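Local coordinates for PfVFT1 (Plasmodium falciparum, PDB 5JKQ), which is a bi-lobed Venus flytrap protein of the malaria parasite that probably binds a small solute between its lobes, at residues Tyr94-Tyr108 with Asp123-Val135. The protein carries 3 engineered substitutions. Numbering follows the deposited sequence.
Engineered in segment 123-135: Ala128 (natural residue Thr). With SO4 (sulfate ion), chain E.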
ATOM      1  N   TYR A  94       9.726  -6.226 -10.703  1.00 25.89           N
ATOM      2  CA  TYR A  94       9.802  -7.599 -10.212  1.00 25.10           C
ATOM      3  C   TYR A  94       9.946  -8.611 -11.348  1.00 33.86           C
ATOM      4  O   TYR A  94       9.734  -9.808 -11.150  1.00 35.75           O
ATOM      5  CB  TYR A  94       8.563  -7.931  -9.377  1.00 29.16           C
ATOM      6  CG  TYR A  94       8.442  -7.109  -8.113  1.00 30.50           C
ATOM      7  CD1 TYR A  94       7.981  -5.800  -8.152  1.00 19.91           C
ATOM      8  CD2 TYR A  94       8.787  -7.645  -6.880  1.00 29.05           C
ATOM      9  CE1 TYR A  94       7.870  -5.048  -7.002  1.00 22.39           C
ATOM     10  CE2 TYR A  94       8.678  -6.901  -5.723  1.00 28.88           C
ATOM     11  CZ  TYR A  94       8.219  -5.603  -5.790  1.00 25.96           C
ATOM     12  OH  TYR A  94       8.108  -4.859  -4.640  1.00 21.89           O
ATOM     13  N   GLU A  95      10.300  -8.131 -12.537  1.00 35.56           N
ATOM     14  CA  GLU A  95      10.562  -9.020 -13.665  1.00 37.91           C
ATOM     15  C   GLU A  95      11.888  -9.748 -13.463  1.00 29.43           C
ATOM     16  O   GLU A  95      12.138 -10.782 -14.082  1.00 39.93           O
ATOM     17  CB  GLU A  95      10.569  -8.243 -14.986  1.00 33.34           C
ATOM     18  CG  GLU A  95       9.190  -8.122 -15.630  1.00 38.70           C
ATOM     19  CD  GLU A  95       9.202  -7.310 -16.915  1.00 52.47           C
ATOM     20  OE1 GLU A  95      10.272  -6.779 -17.283  1.00 50.75           O
ATOM     21  OE2 GLU A  95       8.136  -7.207 -17.561  1.00 47.98           O
ATOM     22  N   GLN A  96      12.728  -9.201 -12.588  1.00 32.88           N
ATOM     23  CA  GLN A  96      13.977  -9.845 -12.194  1.00 34.07           C
ATOM     24  C   GLN A  96      13.963 -10.176 -10.701  1.00 35.06           C
ATOM     25  O   GLN A  96      13.268  -9.527  -9.920  1.00 33.10           O
ATOM     26  CB  GLN A  96      15.169  -8.945 -12.522  1.00 38.06           C
ATOM     27  CG  GLN A  96      15.034  -7.523 -12.003  1.00 36.78           C
ATOM     28  CD  GLN A  96      16.320  -6.730 -12.137  1.00 45.76           C
ATOM     29  OE1 GLN A  96      16.354  -5.682 -12.782  1.00 43.00           O
ATOM     30  NE2 GLN A  96      17.387  -7.227 -11.521  1.00 47.32           N
ATOM     31  N   ASN A  97      14.734 -11.192 -10.321  1.00 36.85           N
ATOM     32  CA  ASN A  97      14.848 -11.607  -8.928  1.00 33.78           C
ATOM     33  C   ASN A  97      16.322 -11.705  -8.538  1.00 31.13           C
ATOM     34  O   ASN A  97      17.057 -12.508  -9.112  1.00 35.44           O
ATOM     35  CB  ASN A  97      14.145 -12.950  -8.712  1.00 30.38           C
ATOM     36  CG  ASN A  97      13.906 -13.254  -7.244  1.00 30.43           C
ATOM     37  OD1 ASN A  97      14.709 -12.898  -6.382  1.00 33.72           O
ATOM     38  ND2 ASN A  97      12.792 -13.915  -6.954  1.00 32.33           N
ATOM     39  N   PRO A  98      16.767 -10.899  -7.554  1.00 34.63           N
ATOM     40  CA  PRO A  98      16.004  -9.975  -6.702  1.00 31.84           C
ATOM     41  C   PRO A  98      15.472  -8.755  -7.453  1.00 28.42           C
ATOM     42  O   PRO A  98      16.133  -8.269  -8.371  1.00 31.86           O
ATOM     43  CB  PRO A  98      17.027  -9.551  -5.648  1.00 32.87           C
ATOM     44  CG  PRO A  98      18.327  -9.628  -6.356  1.00 31.33           C
ATOM     45  CD  PRO A  98      18.213 -10.812  -7.278  1.00 36.84           C
ATOM     46  N   PRO A  99      14.290  -8.257  -7.060  1.00 31.18           N
ATOM     47  CA  PRO A  99      13.696  -7.099  -7.734  1.00 24.37           C
ATOM     48  C   PRO A  99      14.415  -5.792  -7.413  1.00 20.37           C
ATOM     49  O   PRO A  99      15.203  -5.735  -6.468  1.00 23.66           O
ATOM     50  CB  PRO A  99      12.265  -7.082  -7.192  1.00 26.00           C
ATOM     51  CG  PRO A  99      12.374  -7.689  -5.846  1.00 20.16           C
ATOM     52  CD  PRO A  99      13.447  -8.734  -5.948  1.00 24.90           C
ATOM     53  N   VAL A 100      14.135  -4.760  -8.203  1.00 22.27           N
ATOM     54  CA  VAL A 100      14.712  -3.437  -8.001  1.00 25.77           C
ATOM     55  C   VAL A 100      13.611  -2.382  -8.001  1.00 20.96           C
ATOM     56  O   VAL A 100      12.485  -2.648  -8.421  1.00 15.34           O
ATOM     57  CB  VAL A 100      15.750  -3.095  -9.094  1.00 30.05           C
ATOM     58  CG1 VAL A 100      16.978  -3.979  -8.954  1.00 21.10           C
ATOM     59  CG2 VAL A 100      15.137  -3.241 -10.481  1.00 27.00           C
ATOM     60  N   GLY A 101      13.948  -1.186  -7.529  1.00 16.07           N
ATOM     61  CA  GLY A 101      13.001  -0.087  -7.463  1.00 18.88           C
ATOM     62  C   GLY A 101      12.645   0.271  -6.035  1.00 18.50           C
ATOM     63  O   GLY A 101      13.221  -0.265  -5.086  1.00 15.64           O
ATOM     64  N   PHE A 102      11.681   1.173  -5.887  1.00 16.15           N
ATOM     65  CA  PHE A 102      11.326   1.719  -4.583  1.00 16.14           C
ATOM     66  C   PHE A 102      10.831   0.657  -3.606  1.00 19.99           C
ATOM     67  O   PHE A 102      11.411   0.478  -2.535  1.00 20.29           O
ATOM     68  CB  PHE A 102      10.258   2.799  -4.737  1.00 12.72           C
ATOM     69  CG  PHE A 102       9.717   3.299  -3.431  1.00  9.94           C
ATOM     70  CD1 PHE A 102      10.467   4.148  -2.634  1.00 12.19           C
ATOM     71  CD2 PHE A 102       8.457   2.919  -2.999  1.00 18.72           C
ATOM     72  CE1 PHE A 102       9.970   4.609  -1.429  1.00 23.59           C
ATOM     73  CE2 PHE A 102       7.954   3.377  -1.795  1.00 17.07           C
ATOM     74  CZ  PHE A 102       8.709   4.223  -1.009  1.00 19.37           C
ATOM     75  N   TRP A 103       9.760  -0.040  -3.971  1.00 20.47           N
ATOM     76  CA  TRP A 103       9.117  -0.975  -3.052  1.00 17.77           C
ATOM     77  C   TRP A 103      10.056  -2.094  -2.598  1.00 18.35           C
ATOM     78  O   TRP A 103      10.068  -2.439  -1.416  1.00 17.59           O
ATOM     79  CB  TRP A 103       7.856  -1.559  -3.692  1.00 16.01           C
ATOM     80  CG  TRP A 103       6.709  -0.606  -3.640  1.00 19.08           C
ATOM     81  CD1 TRP A 103       6.094  -0.004  -4.695  1.00 18.20           C
ATOM     82  CD2 TRP A 103       6.051  -0.123  -2.462  1.00 16.51           C
ATOM     83  NE1 TRP A 103       5.088   0.819  -4.251  1.00 14.41           N
ATOM     84  CE2 TRP A 103       5.040   0.763  -2.883  1.00 17.45           C
ATOM     85  CE3 TRP A 103       6.214  -0.357  -1.093  1.00 17.37           C
ATOM     86  CZ2 TRP A 103       4.195   1.416  -1.986  1.00 14.36           C
ATOM     87  CZ3 TRP A 103       5.374   0.293  -0.203  1.00 18.04           C
ATOM     88  CH2 TRP A 103       4.379   1.167  -0.653  1.00 15.33           C
ATOM     89  N   PRO A 104      10.842  -2.667  -3.524  1.00 16.90           N
ATOM     90  CA  PRO A 104      11.885  -3.595  -3.073  1.00 19.69           C
ATOM     91  C   PRO A 104      12.875  -2.935  -2.115  1.00 18.84           C
ATOM     92  O   PRO A 104      13.238  -3.539  -1.104  1.00 19.80           O
ATOM     93  CB  PRO A 104      12.576  -4.006  -4.377  1.00 12.91           C
ATOM     94  CG  PRO A 104      11.532  -3.862  -5.406  1.00 16.63           C
ATOM     95  CD  PRO A 104      10.703  -2.677  -4.991  1.00 19.93           C
ATOM     96  N   ASP A 105      13.300  -1.712  -2.427  1.00 19.31           N
ATOM     97  CA  ASP A 105      14.240  -0.990  -1.574  1.00 16.41           C
ATOM     98  C   ASP A 105      13.655  -0.725  -0.191  1.00 13.82           C
ATOM     99  O   ASP A 105      14.385  -0.716   0.799  1.00 19.87           O
ATOM    100  CB  ASP A 105      14.651   0.341  -2.213  1.00 20.26           C
ATOM    101  CG  ASP A 105      15.790   0.196  -3.207  1.00 17.48           C
ATOM    102  OD1 ASP A 105      16.467  -0.854  -3.212  1.00 16.73           O
ATOM    103  OD2 ASP A 105      16.015   1.151  -3.979  1.00 21.44           O
ATOM    104  N   VAL A 106      12.345  -0.499  -0.126  1.00 13.22           N
ATOM    105  CA  VAL A 106      11.661  -0.317   1.152  1.00 14.27           C
ATOM    106  C   VAL A 106      11.782  -1.579   2.001  1.00 18.93           C
ATOM    107  O   VAL A 106      12.093  -1.509   3.190  1.00 16.96           O
ATOM    108  CB  VAL A 106      10.162   0.034   0.952  1.00 17.64           C
ATOM    109  CG1 VAL A 106       9.372  -0.090   2.264  1.00 21.24           C
ATOM    110  CG2 VAL A 106      10.017   1.435   0.378  1.00 13.99           C
HETATM  111  N   MSE A 107      11.538  -2.732   1.387  1.00 10.01           N
HETATM  112  CA  MSE A 107      11.572  -3.992   2.118  1.00 18.47           C
HETATM  113  C   MSE A 107      12.995  -4.314   2.566  1.00 16.52           C
HETATM  114  O   MSE A 107      13.198  -4.906   3.626  1.00 18.12           O
HETATM  115  CB  MSE A 107      11.016  -5.135   1.264  1.00 14.66           C
HETATM  116  CG  MSE A 107      10.901  -6.457   2.012  1.00 22.69           C
HETATM  117 SE   MSE A 107       9.647  -6.379   3.509  1.00 28.75          SE
HETATM  118  CE  MSE A 107       8.016  -6.784   2.525  1.00 20.43           C
ATOM    119  N   TYR A 108      13.975  -3.917   1.758  1.00 21.71           N
ATOM    120  CA  TYR A 108      15.378  -4.154   2.087  1.00 26.19           C
ATOM    121  C   TYR A 108      15.798  -3.381   3.333  1.00 18.32           C
ATOM    122  O   TYR A 108      16.394  -3.949   4.246  1.00 14.59           O
ATOM    123  CB  TYR A 108      16.286  -3.769   0.912  1.00 13.84           C
ATOM    124  CG  TYR A 108      16.122  -4.628  -0.323  1.00 21.41           C
ATOM    125  CD1 TYR A 108      15.830  -5.983  -0.223  1.00 24.19           C
ATOM    126  CD2 TYR A 108      16.260  -4.081  -1.591  1.00 26.94           C
ATOM    127  CE1 TYR A 108      15.681  -6.767  -1.351  1.00 21.69           C
ATOM    128  CE2 TYR A 108      16.110  -4.858  -2.725  1.00 22.58           C
ATOM    129  CZ  TYR A 108      15.821  -6.199  -2.599  1.00 24.70           C
ATOM    130  OH  TYR A 108      15.673  -6.975  -3.726  1.00 36.11           O
ATOM    131  N   ASP A 123      23.183  -6.936   6.886  1.00 18.75           N
ATOM    132  CA  ASP A 123      23.073  -8.036   5.927  1.00 16.48           C
ATOM    133  C   ASP A 123      22.900  -9.398   6.591  1.00 16.66           C
ATOM    134  O   ASP A 123      22.976 -10.426   5.921  1.00 17.83           O
ATOM    135  CB  ASP A 123      24.307  -8.070   5.026  1.00 18.22           C
ATOM    136  CG  ASP A 123      24.466  -6.806   4.213  1.00 23.24           C
ATOM    137  OD1 ASP A 123      23.436  -6.247   3.783  1.00 25.29           O
ATOM    138  OD2 ASP A 123      25.618  -6.370   4.006  1.00 27.93           O
ATOM    139  N   ALA A 124      22.661  -9.403   7.898  1.00 19.71           N
ATOM    140  CA  ALA A 124      22.562 -10.648   8.653  1.00 16.97           C
ATOM    141  C   ALA A 124      21.453 -11.545   8.112  1.00 15.48           C
ATOM    142  O   ALA A 124      21.664 -12.736   7.896  1.00 18.59           O
ATOM    143  CB  ALA A 124      22.325 -10.355  10.128  1.00 16.11           C
ATOM    144  N   ILE A 125      20.279 -10.963   7.888  1.00 18.21           N
ATOM    145  CA  ILE A 125      19.131 -11.717   7.401  1.00 18.15           C
ATOM    146  C   ILE A 125      18.971 -11.516   5.900  1.00 23.40           C
ATOM    147  O   ILE A 125      18.900 -10.386   5.414  1.00 15.32           O
ATOM    148  CB  ILE A 125      17.837 -11.304   8.130  1.00 12.67           C
ATOM    149  CG1 ILE A 125      17.997 -11.525   9.636  1.00 12.24           C
ATOM    150  CG2 ILE A 125      16.648 -12.110   7.621  1.00 12.68           C
ATOM    151  CD1 ILE A 125      16.922 -10.876  10.473  1.00 16.22           C
ATOM    152  N   ASN A 126      18.925 -12.624   5.168  1.00 22.36           N
ATOM    153  CA  ASN A 126      18.760 -12.585   3.724  1.00 19.79           C
ATOM    154  C   ASN A 126      17.289 -12.440   3.347  1.00 23.58           C
ATOM    155  O   ASN A 126      16.418 -13.036   3.980  1.00 26.37           O
ATOM    156  CB  ASN A 126      19.351 -13.847   3.088  1.00 21.92           C
ATOM    157  CG  ASN A 126      19.274 -13.828   1.573  1.00 34.53           C
ATOM    158  OD1 ASN A 126      20.077 -13.176   0.905  1.00 37.86           O
ATOM    159  ND2 ASN A 126      18.307 -14.554   1.021  1.00 33.81           N
ATOM    160  N   ILE A 127      17.021 -11.629   2.328  1.00 23.78           N
ATOM    161  CA  ILE A 127      15.673 -11.475   1.790  1.00 22.22           C
ATOM    162  C   ILE A 127      15.512 -12.370   0.563  1.00 31.12           C
ATOM    163  O   ILE A 127      16.208 -12.196  -0.439  1.00 24.38           O
ATOM    164  CB  ILE A 127      15.371 -10.005   1.411  1.00 23.54           C
ATOM    165  CG1 ILE A 127      15.374  -9.120   2.656  1.00 20.63           C
ATOM    166  CG2 ILE A 127      14.026  -9.877   0.719  1.00 25.06           C
ATOM    167  CD1 ILE A 127      16.693  -8.425   2.914  1.00 32.44           C
ATOM    168  N   ALA A 128      14.597 -13.331   0.658  1.00 23.03           N
ATOM    169  CA  ALA A 128      14.296 -14.233  -0.449  1.00 21.64           C
ATOM    170  C   ALA A 128      12.915 -13.935  -1.020  1.00 25.25           C
ATOM    171  O   ALA A 128      11.899 -14.221  -0.389  1.00 29.06           O
ATOM    172  CB  ALA A 128      14.378 -15.680   0.009  1.00 22.18           C
ATOM    173  N   TYR A 129      12.881 -13.359  -2.218  1.00 27.49           N
ATOM    174  CA  TYR A 129      11.619 -13.062  -2.886  1.00 23.49           C
ATOM    175  C   TYR A 129      11.101 -14.267  -3.665  1.00 22.65           C
ATOM    176  O   TYR A 129      11.828 -14.863  -4.459  1.00 24.25           O
ATOM    177  CB  TYR A 129      11.781 -11.871  -3.832  1.00 29.57           C
ATOM    178  CG  TYR A 129      11.379 -10.546  -3.226  1.00 24.64           C
ATOM    179  CD1 TYR A 129      10.044 -10.173  -3.158  1.00 23.58           C
ATOM    180  CD2 TYR A 129      12.332  -9.668  -2.729  1.00 15.77           C
ATOM    181  CE1 TYR A 129       9.666  -8.965  -2.611  1.00 18.21           C
ATOM    182  CE2 TYR A 129      11.964  -8.457  -2.177  1.00 19.39           C
ATOM    183  CZ  TYR A 129      10.630  -8.110  -2.121  1.00 21.11           C
ATOM    184  OH  TYR A 129      10.254  -6.905  -1.575  1.00 23.60           O
ATOM    185  N   ASN A 130       9.843 -14.627  -3.418  1.00 27.23           N
ATOM    186  CA  ASN A 130       9.144 -15.634  -4.213  1.00 24.35           C
ATOM    187  C   ASN A 130       7.929 -15.006  -4.886  1.00 27.31           C
ATOM    188  O   ASN A 130       7.207 -14.226  -4.266  1.00 26.67           O
ATOM    189  CB  ASN A 130       8.714 -16.819  -3.344  1.00 29.77           C
ATOM    190  CG  ASN A 130       9.893 -17.602  -2.800  1.00 32.25           C
ATOM    191  OD1 ASN A 130      10.987 -17.065  -2.628  1.00 43.41           O
ATOM    192  ND2 ASN A 130       9.675 -18.881  -2.526  1.00 42.27           N
ATOM    193  N   TYR A 131       7.710 -15.345  -6.151  1.00 31.06           N
ATOM    194  CA  TYR A 131       6.632 -14.740  -6.926  1.00 29.31           C
ATOM    195  C   TYR A 131       5.472 -15.712  -7.145  1.00 31.20           C
ATOM    196  O   TYR A 131       5.681 -16.895  -7.414  1.00 39.74           O
ATOM    197  CB  TYR A 131       7.165 -14.243  -8.272  1.00 28.09           C
ATOM    198  CG  TYR A 131       8.278 -13.224  -8.163  1.00 29.96           C
ATOM    199  CD1 TYR A 131       8.372 -12.382  -7.061  1.00 30.31           C
ATOM    200  CD2 TYR A 131       9.227 -13.095  -9.166  1.00 29.30           C
ATOM    201  CE1 TYR A 131       9.384 -11.446  -6.961  1.00 29.18           C
ATOM    202  CE2 TYR A 131      10.242 -12.165  -9.074  1.00 32.27           C
ATOM    203  CZ  TYR A 131      10.315 -11.343  -7.970  1.00 26.79           C
ATOM    204  OH  TYR A 131      11.326 -10.416  -7.880  1.00 24.91           O
ATOM    205  N   TYR A 132       4.250 -15.198  -7.020  1.00 29.42           N
ATOM    206  CA  TYR A 132       3.041 -15.999  -7.199  1.00 34.03           C
ATOM    207  C   TYR A 132       1.967 -15.203  -7.932  1.00 38.92           C
ATOM    208  O   TYR A 132       2.029 -13.978  -7.992  1.00 36.28           O
ATOM    209  CB  TYR A 132       2.495 -16.468  -5.847  1.00 34.66           C
ATOM    210  CG  TYR A 132       3.502 -17.180  -4.975  1.00 36.92           C
ATOM    211  CD1 TYR A 132       3.726 -18.545  -5.107  1.00 38.40           C
ATOM    212  CD2 TYR A 132       4.222 -16.490  -4.009  1.00 25.89           C
ATOM    213  CE1 TYR A 132       4.643 -19.199  -4.305  1.00 33.86           C
ATOM    214  CE2 TYR A 132       5.141 -17.134  -3.205  1.00 29.74           C
ATOM    215  CZ  TYR A 132       5.348 -18.488  -3.357  1.00 33.47           C
ATOM    216  OH  TYR A 132       6.262 -19.131  -2.555  1.00 44.16           O
ATOM    217  N   ASP A 133       0.982 -15.903  -8.486  1.00 41.77           N
ATOM    218  CA  ASP A 133      -0.182 -15.246  -9.073  1.00 34.32           C
ATOM    219  C   ASP A 133      -1.118 -14.787  -7.959  1.00 36.32           C
ATOM    220  O   ASP A 133      -1.583 -13.647  -7.959  1.00 42.13           O
ATOM    221  CB  ASP A 133      -0.912 -16.182 -10.040  1.00 42.31           C
ATOM    222  CG  ASP A 133      -0.178 -16.351 -11.360  1.00 43.33           C
ATOM    223  OD1 ASP A 133       0.367 -15.351 -11.875  1.00 45.50           O
ATOM    224  OD2 ASP A 133      -0.145 -17.484 -11.885  1.00 43.02           O
ATOM    225  N   ASN A 134      -1.387 -15.688  -7.017  1.00 32.39           N
ATOM    226  CA  ASN A 134      -2.123 -15.354  -5.801  1.00 36.59           C
ATOM    227  C   ASN A 134      -1.190 -15.461  -4.598  1.00 39.90           C
ATOM    228  O   ASN A 134      -0.894 -16.559  -4.121  1.00 36.35           O
ATOM    229  CB  ASN A 134      -3.338 -16.273  -5.628  1.00 33.09           C
ATOM    230  CG  ASN A 134      -4.253 -15.840  -4.489  1.00 33.73           C
ATOM    231  OD1 ASN A 134      -3.795 -15.410  -3.430  1.00 29.63           O
ATOM    232  ND2 ASN A 134      -5.558 -15.958  -4.706  1.00 40.45           N
ATOM    233  N   VAL A 135      -0.728 -14.314  -4.112  1.00 26.42           N
ATOM    234  CA  VAL A 135       0.230 -14.280  -3.014  1.00 29.63           C
ATOM    235  C   VAL A 135      -0.450 -14.633  -1.695  1.00 32.51           C
ATOM    236  O   VAL A 135       0.174 -15.213  -0.806  1.00 32.74           O
ATOM    237  CB  VAL A 135       0.901 -12.892  -2.895  1.00 33.62           C
ATOM    238  CG1 VAL A 135       1.977 -12.898  -1.817  1.00 29.88           C
ATOM    239  CG2 VAL A 135       1.505 -12.481  -4.229  1.00 32.22           C
TER
HETATM  240  S   SO4 E 401       0.477 -19.309  -8.090  1.00 52.89           S
HETATM  241  O1  SO4 E 401      -0.200 -18.411  -7.157  1.00 35.69           O
HETATM  242  O2  SO4 E 401       1.218 -20.326  -7.349  1.00 47.70           O
HETATM  243  O3  SO4 E 401       1.411 -18.552  -8.921  1.00 41.36           O
HETATM  244  O4  SO4 E 401      -0.520 -19.953  -8.940  1.00 46.22           O
HETATM  245  O   HOH W   1      16.188  -9.917  -2.304  1.00 28.27           O
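Tyr129 is where the packing is tightest: its ring slides beneath Pro99 and runs on toward the helix 102-118. Pro99 CG sits over one face, 3.8 Å from the ring centroid and close to the ring normal, a CH-pi contact. Tyr94 turns an edge toward the Tyr129 ring in an offset edge-to-face pair, planes 71° apart, while Tyr108 CE1 meets the rim near CE2. The phenol end of Tyr129 reaches the helix, with OH 3.4 Å from CB of Met107, here a selenomethionine, and there it hydrogen-bonds Asp148, which also takes the hydroxyl of Tyr94, so two phenols share one carboxylate oxygen, Asp148 OD2.

In the fold, strand 126-132 is an outer strand of a parallel three-stranded sheet in one lobe of the flytrap. The chain climbs from strand 77-83 through the proline loop and helix 102-118 into its neighbour, a beta-alpha-beta crossover, and this contact packs loop and helix onto the sheet.

Toward solvent the grip becomes polar. Asn97 carries CG anti to its own N (chi1 -165°), which brings ND2 over the rim of one Tyr131 face, the amide tilted against the ring, and lets ND2 donate to Tyr129 O at 2.8 Å, nearly straight at 164° but from above the carbonyl plane. The Tyr131 hydroxyl donates to Gln96 O at 3.0 Å, pinning the loop just before the cis peptide at Pro98. At the other end Ile127 packs more loosely against the Tyr108 ring, its CD1 4.1 Å from Tyr108 CD1, and a water donates to Ile127 O while holding Tyr108 OH weakly.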